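Local coordinates for protein 2,3-dihydroxybenzoate-AMP ligase (Bacillus subtilis, PDB 1MDB) that belongs to the AMP-binding (ANL) superfamily of enzymes, with a large N-terminal part and a small C-terminal domain, at residues 61-66 with 92-97; 86-91 with 231-236; 447-452 with 472-477. All coordinates share one frame; numbering follows the deposited sequence.

Contact 1 (61-66 with 92-97)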
loop_
_atom_site.group_PDB
_atom_site.type_symbol
_atom_site.label_atom_id
_atom_site.label_comp_id
_atom_site.label_asym_id
_atom_site.label_seq_id
_atom_site.Cartn_x
_atom_site.Cartn_y
_atom_site.Cartn_z
ATOM N N ASP A 61 12.037 14.672 -18.851
ATOM C CA ASP A 61 11.860 15.112 -20.230
ATOM C C ASP A 61 12.814 14.331 -21.111
ATOM O O ASP A 61 12.416 13.725 -22.113
ATOM C CB ASP A 61 12.183 16.598 -20.391
ATOM C CG ASP A 61 11.044 17.493 -19.986
ATOM O OD1 ASP A 61 9.881 17.051 -20.076
ATOM O OD2 ASP A 61 11.315 18.651 -19.596
ATOM N N ARG A 62 14.083 14.355 -20.725
ATOM C CA ARG A 62 15.113 13.664 -21.476
ATOM C C ARG A 62 14.890 12.159 -21.551
ATOM O O ARG A 62 15.271 11.523 -22.536
ATOM C CB ARG A 62 16.491 13.967 -20.879
ATOM C CG ARG A 62 16.943 15.417 -21.066
ATOM C CD ARG A 62 18.333 15.661 -20.467
ATOM N NE ARG A 62 19.387 14.886 -21.121
ATOM C CZ ARG A 62 19.845 15.119 -22.349
ATOM N NH1 ARG A 62 19.342 16.112 -23.065
ATOM N NH2 ARG A 62 20.810 14.363 -22.859
ATOM N N LEU A 63 14.274 11.577 -20.522
ATOM C CA LEU A 63 14.033 10.135 -20.535
ATOM C C LEU A 63 12.823 9.813 -21.407
ATOM O O LEU A 63 12.822 8.834 -22.149
ATOM C CB LEU A 63 13.816 9.600 -19.111
ATOM C CG LEU A 63 13.551 8.090 -18.984
ATOM C CD1 LEU A 63 14.698 7.312 -19.627
ATOM C CD2 LEU A 63 13.408 7.692 -17.522
ATOM N N ALA A 64 11.794 10.644 -21.323
ATOM C CA ALA A 64 10.597 10.433 -22.123
ATOM C C ALA A 64 11.001 10.349 -23.592
ATOM O O ALA A 64 10.498 9.506 -24.343
ATOM C CB ALA A 64 9.610 11.578 -21.907
ATOM N N ALA A 65 11.925 11.216 -23.997
ATOM C CA ALA A 65 12.389 11.228 -25.378
ATOM C C ALA A 65 13.080 9.913 -25.687
ATOM O O ALA A 65 12.905 9.353 -26.771
ATOM C CB ALA A 65 13.340 12.403 -25.610
ATOM N N GLY A 66 13.860 9.412 -24.729
ATOM C CA GLY A 66 14.540 8.144 -24.936
ATOM C C GLY A 66 13.548 6.999 -25.064
ATOM O O GLY A 66 13.700 6.129 -25.918
ATOM N N ILE A 92 8.767 7.006 -13.812
ATOM C CA ILE A 92 7.323 7.207 -13.906
ATOM C C ILE A 92 6.899 8.550 -14.526
ATOM O O ILE A 92 5.978 8.584 -15.328
ATOM C CB ILE A 92 6.592 7.030 -12.534
ATOM C CG1 ILE A 92 6.917 8.184 -11.586
ATOM C CG2 ILE A 92 6.964 5.691 -11.913
ATOM C CD1 ILE A 92 6.035 8.177 -10.346
ATOM N N PHE A 93 7.558 9.650 -14.165
ATOM C CA PHE A 93 7.171 10.937 -14.732
ATOM C C PHE A 93 7.491 11.018 -16.229
ATOM O O PHE A 93 6.844 11.762 -16.965
ATOM C CB PHE A 93 7.814 12.104 -13.949
ATOM C CG PHE A 93 7.075 12.454 -12.680
ATOM C CD1 PHE A 93 7.427 11.875 -11.468
ATOM C CD2 PHE A 93 5.969 13.297 -12.720
ATOM C CE1 PHE A 93 6.683 12.124 -10.313
ATOM C CE2 PHE A 93 5.217 13.552 -11.574
ATOM C CZ PHE A 93 5.574 12.966 -10.370
ATOM N N ALA A 94 8.482 10.256 -16.673
ATOM C CA ALA A 94 8.834 10.217 -18.088
ATOM C C ALA A 94 7.706 9.461 -18.792
ATOM O O ALA A 94 7.239 9.861 -19.865
ATOM C CB ALA A 94 10.153 9.481 -18.289
ATOM N N LEU A 95 7.279 8.357 -18.188
ATOM C CA LEU A 95 6.189 7.576 -18.755
ATOM C C LEU A 95 4.935 8.436 -18.733
ATOM O O LEU A 95 4.161 8.449 -19.686
ATOM C CB LEU A 95 5.972 6.299 -17.950
ATOM C CG LEU A 95 7.085 5.257 -18.125
ATOM C CD1 LEU A 95 6.886 4.111 -17.144
ATOM C CD2 LEU A 95 7.075 4.743 -19.571
ATOM N N PHE A 96 4.747 9.161 -17.637
ATOM C CA PHE A 96 3.598 10.043 -17.489
ATOM C C PHE A 96 3.547 11.093 -18.605
ATOM O O PHE A 96 2.467 11.398 -19.118
ATOM C CB PHE A 96 3.649 10.735 -16.119
ATOM C CG PHE A 96 3.247 9.851 -14.964
ATOM C CD1 PHE A 96 3.613 10.181 -13.664
ATOM C CD2 PHE A 96 2.473 8.714 -15.167
ATOM C CE1 PHE A 96 3.210 9.392 -12.583
ATOM C CE2 PHE A 96 2.068 7.918 -14.085
ATOM C CZ PHE A 96 2.437 8.262 -12.800
ATOM N N ARG A 97 4.705 11.636 -18.993
ATOM C CA ARG A 97 4.741 12.657 -20.049
ATOM C C ARG A 97 4.593 12.098 -21.461
ATOM O O ARG A 97 4.244 12.827 -22.393
ATOM C CB ARG A 97 6.027 13.488 -19.957
ATOM C CG ARG A 97 6.181 14.210 -18.619
ATOM C CD ARG A 97 6.571 15.664 -18.774
ATOM N NE ARG A 97 7.814 15.946 -18.078
ATOM C CZ ARG A 97 7.969 16.849 -17.119
ATOM N NH1 ARG A 97 6.954 17.592 -16.711
ATOM N NH2 ARG A 97 9.155 17.000 -16.561
#

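Contact 2 (86-91 with 231-236). With DBH (2,3-dihydroxy-benzoic acid), chain E; AMP (adenosine monophosphate), chain D.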
loop_
_atom_site.group_PDB
_atom_site.type_symbol
_atom_site.label_atom_id
_atom_site.label_comp_id
_atom_site.label_asym_id
_atom_site.label_seq_id
_atom_site.Cartn_x
_atom_site.Cartn_y
_atom_site.Cartn_z
ATOM N N LYS A 86 16.163 6.405 -6.753
ATOM C CA LYS A 86 15.843 7.629 -7.476
ATOM C C LYS A 86 15.253 7.379 -8.859
ATOM O O LYS A 86 14.349 8.082 -9.288
ATOM C CB LYS A 86 17.097 8.498 -7.621
ATOM C CG LYS A 86 17.701 8.967 -6.306
ATOM C CD LYS A 86 18.706 10.099 -6.526
ATOM C CE LYS A 86 19.861 9.675 -7.426
ATOM N NZ LYS A 86 20.617 8.549 -6.843
ATOM N N GLU A 87 15.779 6.379 -9.554
ATOM C CA GLU A 87 15.313 6.050 -10.895
ATOM C C GLU A 87 13.794 5.921 -10.984
ATOM O O GLU A 87 13.184 6.385 -11.947
ATOM C CB GLU A 87 15.978 4.759 -11.372
ATOM C CG GLU A 87 17.441 4.905 -11.740
ATOM C CD GLU A 87 18.314 5.369 -10.583
ATOM O OE1 GLU A 87 18.135 4.878 -9.447
ATOM O OE2 GLU A 87 19.198 6.219 -10.817
ATOM N N PHE A 88 13.180 5.301 -9.980
ATOM C CA PHE A 88 11.728 5.140 -9.968
ATOM C C PHE A 88 11.042 6.425 -10.405
ATOM O O PHE A 88 10.176 6.421 -11.279
ATOM C CB PHE A 88 11.256 4.776 -8.559
ATOM C CG PHE A 88 9.763 4.642 -8.422
ATOM C CD1 PHE A 88 9.117 3.466 -8.797
ATOM C CD2 PHE A 88 9.008 5.677 -7.871
ATOM C CE1 PHE A 88 7.730 3.318 -8.618
ATOM C CE2 PHE A 88 7.622 5.547 -7.685
ATOM C CZ PHE A 88 6.983 4.363 -8.058
ATOM N N PHE A 89 11.446 7.536 -9.795
ATOM C CA PHE A 89 10.836 8.826 -10.086
ATOM C C PHE A 89 11.015 9.378 -11.494
ATOM O O PHE A 89 10.073 9.933 -12.065
ATOM C CB PHE A 89 11.288 9.863 -9.048
ATOM C CG PHE A 89 10.839 9.541 -7.655
ATOM C CD1 PHE A 89 11.673 8.851 -6.783
ATOM C CD2 PHE A 89 9.559 9.886 -7.231
ATOM C CE1 PHE A 89 11.239 8.509 -5.500
ATOM C CE2 PHE A 89 9.111 9.552 -5.957
ATOM C CZ PHE A 89 9.953 8.860 -5.088
ATOM N N GLU A 90 12.209 9.257 -12.057
ATOM C CA GLU A 90 12.404 9.762 -13.402
ATOM C C GLU A 90 11.678 8.818 -14.358
ATOM O O GLU A 90 11.158 9.237 -15.394
ATOM C CB GLU A 90 13.899 9.856 -13.751
ATOM C CG GLU A 90 14.641 8.541 -13.948
ATOM C CD GLU A 90 16.100 8.771 -14.345
ATOM O OE1 GLU A 90 16.400 9.850 -14.895
ATOM O OE2 GLU A 90 16.939 7.876 -14.124
ATOM N N VAL A 91 11.620 7.546 -13.988
ATOM C CA VAL A 91 10.953 6.554 -14.823
ATOM C C VAL A 91 9.455 6.792 -14.934
ATOM O O VAL A 91 8.920 6.793 -16.045
ATOM C CB VAL A 91 11.208 5.108 -14.308
ATOM C CG1 VAL A 91 10.149 4.145 -14.860
ATOM C CG2 VAL A 91 12.597 4.646 -14.752
ATOM N N PRO A 231 8.054 -0.597 0.457
ATOM C CA PRO A 231 8.262 -0.595 -1.003
ATOM C C PRO A 231 7.326 0.502 -1.514
ATOM O O PRO A 231 6.103 0.332 -1.511
ATOM C CB PRO A 231 7.806 -1.993 -1.415
ATOM C CG PRO A 231 8.152 -2.834 -0.203
ATOM C CD PRO A 231 7.690 -1.942 0.943
ATOM N N MET A 232 7.898 1.620 -1.947
ATOM C CA MET A 232 7.114 2.790 -2.357
ATOM C C MET A 232 6.162 2.724 -3.543
ATOM O O MET A 232 5.369 3.646 -3.734
ATOM C CB MET A 232 8.042 4.006 -2.512
ATOM C CG MET A 232 8.989 3.941 -3.696
ATOM S SD MET A 232 10.288 5.189 -3.531
ATOM C CE MET A 232 11.168 4.987 -5.122
ATOM N N ALA A 233 6.228 1.665 -4.342
ATOM C CA ALA A 233 5.306 1.534 -5.474
ATOM C C ALA A 233 3.915 1.089 -4.999
ATOM O O ALA A 233 2.957 1.117 -5.771
ATOM C CB ALA A 233 5.850 0.536 -6.495
ATOM N N HIS A 234 3.805 0.659 -3.745
ATOM C CA HIS A 234 2.505 0.242 -3.187
ATOM C C HIS A 234 1.684 1.512 -2.934
ATOM O O HIS A 234 2.235 2.529 -2.520
ATOM C CB HIS A 234 2.691 -0.517 -1.871
ATOM C CG HIS A 234 1.406 -0.979 -1.250
ATOM N ND1 HIS A 234 0.797 -2.173 -1.587
ATOM C CD2 HIS A 234 0.586 -0.380 -0.356
ATOM C CE1 HIS A 234 -0.344 -2.284 -0.928
ATOM N NE2 HIS A 234 -0.495 -1.209 -0.174
ATOM N N ASN A 235 0.378 1.445 -3.161
ATOM C CA ASN A 235 -0.504 2.612 -3.009
ATOM C C ASN A 235 -0.315 3.440 -1.731
ATOM O O ASN A 235 -0.375 4.668 -1.769
ATOM C CB ASN A 235 -1.973 2.181 -3.122
ATOM C CG ASN A 235 -2.905 3.337 -3.507
ATOM O OD1 ASN A 235 -2.746 3.954 -4.563
ATOM N ND2 ASN A 235 -3.889 3.621 -2.653
ATOM N N TYR A 236 -0.093 2.761 -0.613
ATOM C CA TYR A 236 0.080 3.392 0.692
ATOM C C TYR A 236 1.337 4.292 0.723
ATOM O O TYR A 236 1.226 5.516 0.883
ATOM C CB TYR A 236 0.112 2.275 1.756
ATOM C CG TYR A 236 0.392 2.662 3.197
ATOM C CD1 TYR A 236 0.860 1.700 4.091
ATOM C CD2 TYR A 236 0.190 3.963 3.673
ATOM C CE1 TYR A 236 1.127 2.002 5.416
ATOM C CE2 TYR A 236 0.462 4.284 5.018
ATOM C CZ TYR A 236 0.931 3.290 5.877
ATOM O OH TYR A 236 1.225 3.554 7.193
HETATM C C21 DBH E . -3.548 -0.779 1.397
HETATM O O9 DBH E . -3.427 -1.828 2.221
HETATM C C18 DBH E . -3.423 0.629 1.854
HETATM C C15 DBH E . -3.090 0.907 3.213
HETATM C C12 DBH E . -2.987 2.238 3.668
HETATM C C3 DBH E . -3.654 1.709 0.944
HETATM O O3 DBH E . -3.982 1.502 -0.410
HETATM C C6 DBH E . -3.552 3.037 1.404
HETATM C C9 DBH E . -3.224 3.309 2.754
HETATM O O6 DBH E . -3.780 4.079 0.535
HETATM P P AMP D . -4.173 -2.389 -0.528
HETATM O O1P AMP D . -4.709 -1.992 -1.878
HETATM O O2P AMP D . -3.051 -3.372 -0.574
HETATM O O3P AMP D . -3.838 -1.192 0.324
HETATM O "O5'" AMP D . -5.340 -3.252 0.263
HETATM C "C5'" AMP D . -6.506 -2.621 0.866
HETATM C "C4'" AMP D . -7.117 -3.563 1.912
HETATM O "O4'" AMP D . -6.134 -3.684 2.922
HETATM C "C3'" AMP D . -8.316 -3.032 2.640
HETATM O "O3'" AMP D . -9.525 -3.263 1.921
HETATM C "C2'" AMP D . -8.237 -3.760 3.976
HETATM O "O2'" AMP D . -8.868 -5.058 3.912
HETATM C "C1'" AMP D . -6.746 -3.822 4.195
HETATM N N9 AMP D . -6.358 -2.551 5.237
HETATM C C8 AMP D . -5.573 -1.505 4.890
HETATM N N7 AMP D . -5.396 -0.665 5.906
HETATM C C5 AMP D . -6.086 -1.208 6.893
HETATM C C6 AMP D . -6.195 -0.700 8.182
HETATM N N6 AMP D . -5.588 0.420 8.574
HETATM N N1 AMP D . -6.967 -1.432 9.053
HETATM C C2 AMP D . -7.598 -2.587 8.695
HETATM N N3 AMP D . -7.484 -3.074 7.452
HETATM C C4 AMP D . -6.723 -2.394 6.524
#

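Contact 3 (447-452 with 472-477)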
loop_
_atom_site.group_PDB
_atom_site.type_symbol
_atom_site.label_atom_id
_atom_site.label_comp_id
_atom_site.label_asym_id
_atom_site.label_seq_id
_atom_site.Cartn_x
_atom_site.Cartn_y
_atom_site.Cartn_z
ATOM N N ASN A 447 -5.323 -8.605 19.838
ATOM C CA ASN A 447 -5.106 -7.435 20.695
ATOM C C ASN A 447 -4.835 -7.845 22.137
ATOM O O ASN A 447 -3.926 -7.312 22.774
ATOM C CB ASN A 447 -6.306 -6.489 20.649
ATOM C CG ASN A 447 -6.008 -5.155 21.298
ATOM O OD1 ASN A 447 -5.030 -4.484 20.938
ATOM N ND2 ASN A 447 -6.843 -4.757 22.259
ATOM N N HIS A 448 -5.625 -8.789 22.651
ATOM C CA HIS A 448 -5.441 -9.303 24.008
ATOM C C HIS A 448 -4.049 -9.924 24.131
ATOM O O HIS A 448 -3.284 -9.593 25.036
ATOM C CB HIS A 448 -6.484 -10.389 24.323
ATOM C CG HIS A 448 -7.827 -9.854 24.706
ATOM N ND1 HIS A 448 -8.127 -9.448 25.988
ATOM C CD2 HIS A 448 -8.943 -9.632 23.971
ATOM C CE1 HIS A 448 -9.367 -8.996 26.028
ATOM N NE2 HIS A 448 -9.886 -9.096 24.816
ATOM N N LEU A 449 -3.735 -10.841 23.221
ATOM C CA LEU A 449 -2.444 -11.523 23.220
ATOM C C LEU A 449 -1.250 -10.564 23.175
ATOM O O LEU A 449 -0.181 -10.880 23.691
ATOM C CB LEU A 449 -2.388 -12.519 22.050
ATOM C CG LEU A 449 -3.466 -13.607 22.163
ATOM C CD1 LEU A 449 -3.556 -14.440 20.884
ATOM C CD2 LEU A 449 -3.157 -14.488 23.370
ATOM N N LEU A 450 -1.437 -9.391 22.574
ATOM C CA LEU A 450 -0.366 -8.398 22.496
ATOM C C LEU A 450 -0.074 -7.839 23.884
ATOM O O LEU A 450 0.965 -7.217 24.107
ATOM C CB LEU A 450 -0.752 -7.242 21.557
ATOM C CG LEU A 450 -0.818 -7.563 20.062
ATOM C CD1 LEU A 450 -1.048 -6.282 19.269
ATOM C CD2 LEU A 450 0.482 -8.211 19.619
ATOM N N ALA A 451 -1.004 -8.060 24.811
ATOM C CA ALA A 451 -0.850 -7.586 26.182
ATOM C C ALA A 451 0.031 -8.542 26.984
ATOM O O ALA A 451 0.538 -8.190 28.048
ATOM C CB ALA A 451 -2.223 -7.447 26.847
ATOM N N HIS A 452 0.216 -9.753 26.479
ATOM C CA HIS A 452 1.052 -10.708 27.184
ATOM C C HIS A 452 2.526 -10.364 26.957
ATOM O O HIS A 452 2.968 -10.205 25.818
ATOM C CB HIS A 452 0.769 -12.133 26.714
ATOM C CG HIS A 452 1.438 -13.174 27.548
ATOM N ND1 HIS A 452 2.805 -13.342 27.571
ATOM C CD2 HIS A 452 0.936 -14.054 28.448
ATOM C CE1 HIS A 452 3.117 -14.277 28.451
ATOM N NE2 HIS A 452 2.001 -14.725 28.996
ATOM N N SER A 472 -9.860 -22.617 15.574
ATOM C CA SER A 472 -8.982 -21.464 15.479
ATOM C C SER A 472 -7.554 -21.755 15.907
ATOM O O SER A 472 -7.319 -22.440 16.905
ATOM C CB SER A 472 -9.535 -20.337 16.342
ATOM O OG SER A 472 -9.380 -20.661 17.709
ATOM N N CYS A 473 -6.608 -21.206 15.149
ATOM C CA CYS A 473 -5.182 -21.367 15.425
ATOM C C CYS A 473 -4.530 -19.996 15.441
ATOM O O CYS A 473 -4.728 -19.208 14.515
ATOM C CB CYS A 473 -4.516 -22.211 14.337
ATOM S SG CYS A 473 -2.745 -22.498 14.590
ATOM N N VAL A 474 -3.772 -19.694 16.489
ATOM C CA VAL A 474 -3.083 -18.407 16.553
ATOM C C VAL A 474 -1.579 -18.597 16.439
ATOM O O VAL A 474 -0.978 -19.366 17.194
ATOM C CB VAL A 474 -3.374 -17.628 17.874
ATOM C CG1 VAL A 474 -2.903 -18.419 19.098
ATOM C CG2 VAL A 474 -2.666 -16.293 17.832
ATOM N N PHE A 475 -0.962 -17.918 15.480
ATOM C CA PHE A 475 0.485 -18.013 15.338
ATOM C C PHE A 475 1.073 -16.904 16.202
ATOM O O PHE A 475 0.692 -15.747 16.090
ATOM C CB PHE A 475 0.902 -17.846 13.874
ATOM C CG PHE A 475 0.568 -19.029 13.016
ATOM C CD1 PHE A 475 -0.744 -19.267 12.615
ATOM C CD2 PHE A 475 1.566 -19.924 12.622
ATOM C CE1 PHE A 475 -1.064 -20.382 11.832
ATOM C CE2 PHE A 475 1.260 -21.042 11.838
ATOM C CZ PHE A 475 -0.054 -21.271 11.445
ATOM N N ILE A 476 1.984 -17.271 17.087
ATOM C CA ILE A 476 2.608 -16.310 17.981
ATOM C C ILE A 476 4.110 -16.196 17.709
ATOM O O ILE A 476 4.792 -17.201 17.491
ATOM C CB ILE A 476 2.437 -16.746 19.456
ATOM C CG1 ILE A 476 0.948 -16.827 19.822
ATOM C CG2 ILE A 476 3.187 -15.796 20.368
ATOM C CD1 ILE A 476 0.229 -15.485 19.834
ATOM N N ILE A 477 4.611 -14.967 17.700
ATOM C CA ILE A 477 6.036 -14.727 17.539
ATOM C C ILE A 477 6.464 -14.376 18.958
ATOM O O ILE A 477 6.083 -13.331 19.490
ATOM C CB ILE A 477 6.329 -13.546 16.595
ATOM C CG1 ILE A 477 5.964 -13.925 15.153
ATOM C CG2 ILE A 477 7.802 -13.175 16.683
ATOM C CD1 ILE A 477 6.075 -12.776 14.155
#

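Contact 1 (61-66 with 92-97)
Ala-64 and Ala-94 meet where two helices cross, with their CA atoms 4.4 Å apart. Neither side chain goes beyond CB, so the backbones can come this close. Ala-64 CB rests on Ala-94 O at 3.6 Å. Ala-94 CB lies 4.2 Å from Ala-64 CB and also touches the backbone N of Ala-64. Leu-63 fills in beside it, its CG 3.7 Å from Ala-94 CB. With CG turned opposite its own backbone N (chi1 180°), Leu-63 lays CB, CG and CD2 along this methyl. The axes of the two short segments approach to 7.9 Å and cross at -63°. Helix 86-98 is the connector of a beta-alpha-beta unit between the parallel, neighbouring strands 77-80 and 101-104. Helix 53-70 packs across it. Packing is looser toward the partly exposed Asp-61. Here Asp-61 OD1 faces Arg-97 NE at 3.1 Å in a salt bridge. The oxygen stands well out of the guanidinium plane and no N-H points at it, so charge alone makes the link. Each group has a stronger partner: Asp-61 OD2 pairs with Arg-32, and Arg-97 NH2 with Asp-57.

Contact 2 (86-91 with 231-236)
Phe-88 and Phe-89 present two rings to Met-232. One face of the Phe-89 ring carries Phe-88 CD2 over its centre, 4.1 Å above the plane, and Lys-86 O lies in plane at the edge. Met-232 CE lies oblique to both rings, 3.4 Å from Phe-88 CB at the ring's root and 3.5 Å from Phe-89 CE1. The sulfur follows, making Met-aromatic contacts with SD 5.1 Å from the Phe-88 centroid and 4.9 Å from that of Phe-89. Beyond CG the Met-232 chain is extended, which brings its methyl into the corner formed by the two phenylalanines. Ala-233 CB adds a lighter touch on Phe-88 CE1. On the ligand side, Tyr-236 has 2,3-dihydroxy-benzoic acid over one ring face, with CG 3.4 Å from its C12. The His-234 ring has C21 of that ligand and O2P of adenosine monophosphate at its edge. Asn-235 ND2 donates to O3 of 2,3-dihydroxy-benzoic acid at 3.1 Å, with an N-H...O angle of 162°. A type I turn, Pro-231 to His-234, joins the hydrophobic end to this pocket, and His-234 takes the N-cap position of helix 235-239. Helix 242-248 closes in through Val-243 on Phe-89 and Met-232, while strand 42-46 meets Phe-89 with Ile-44.

Contact 3 (447-452 with 472-477)
Leu-449 packs on Val-474 and Ile-476, and these three residues make up the whole contact. They join a helix to a sheet in the small alpha/beta C-terminal domain. Leu-449 belongs to helix 442-449. The other two belong to strand 469-478, the middle strand of a three-stranded mixed sheet. That strand runs antiparallel to 455-465, with which it forms a hairpin, and parallel to 505-508. Helix 485-494 makes the crossover between the two parallel strands.

Leu-449 buries the largest area here. Its CB points at the strand, and its CG is set opposite the carbonyl carbon. The CD1 branch then continues in the extended direction (chi2 170°) and does all the touching. Val-474 answers from the sheet. Its CG2 lies opposite its own backbone N and meets Leu-449 CD1 tip to tip, at 3.7 Å. Ile-476, two residues on, approaches differently. Its side chain crosses that of Leu-449 at about a right angle, and only its terminal CD1 comes close.

The contact is small and wholly apolar, with no hydrogen bond between the two segments. Helix 485-494 adds to the same apolar layer: Leu-492 touches Leu-449, and Leu-488 touches Ile-476. A type I turn runs from Leu-449 to His-452, and His-452 N donates to Leu-449 O at 3.0 Å. The His-452 ring then meets Phe-491 of helix 485-494 edge-to-face. Asn-447, earlier on the helix, bonds through OD1 to the backbone N of Glu-313 in the large N-terminal part.

Three methyls meet at the centre: Ile-476 CD1, bent off the extended line by chi2 of -67°, lies 4.1 Å from Leu-449 CD1 and 3.6 Å from Val-474 CG2.

In the fold
All three contacts are buried, but they lie at different distances from the chain's centre. The centre of contact 2 is about 12 Å from the centre of the chain; those of contacts 1 and 3 are about 24 Å from it, on opposite sides. Contacts 1 and 2 share helix 86-98 and touch, with Leu-63 CD2 3.5 Å from Glu-90 O. Their centres are about 14 Å apart. Contact 3 belongs to the C-terminal domain, and its nearest atoms are about 16 Å from those of contact 2. The chemistry differs too. Contact 1 pairs small residues with a salt bridge whose Asp-61 is partly exposed. Contact 2 packs aromatic rings against sulfur, and its 231-236 segment runs on to the ligands. Contact 3 is aliphatic only.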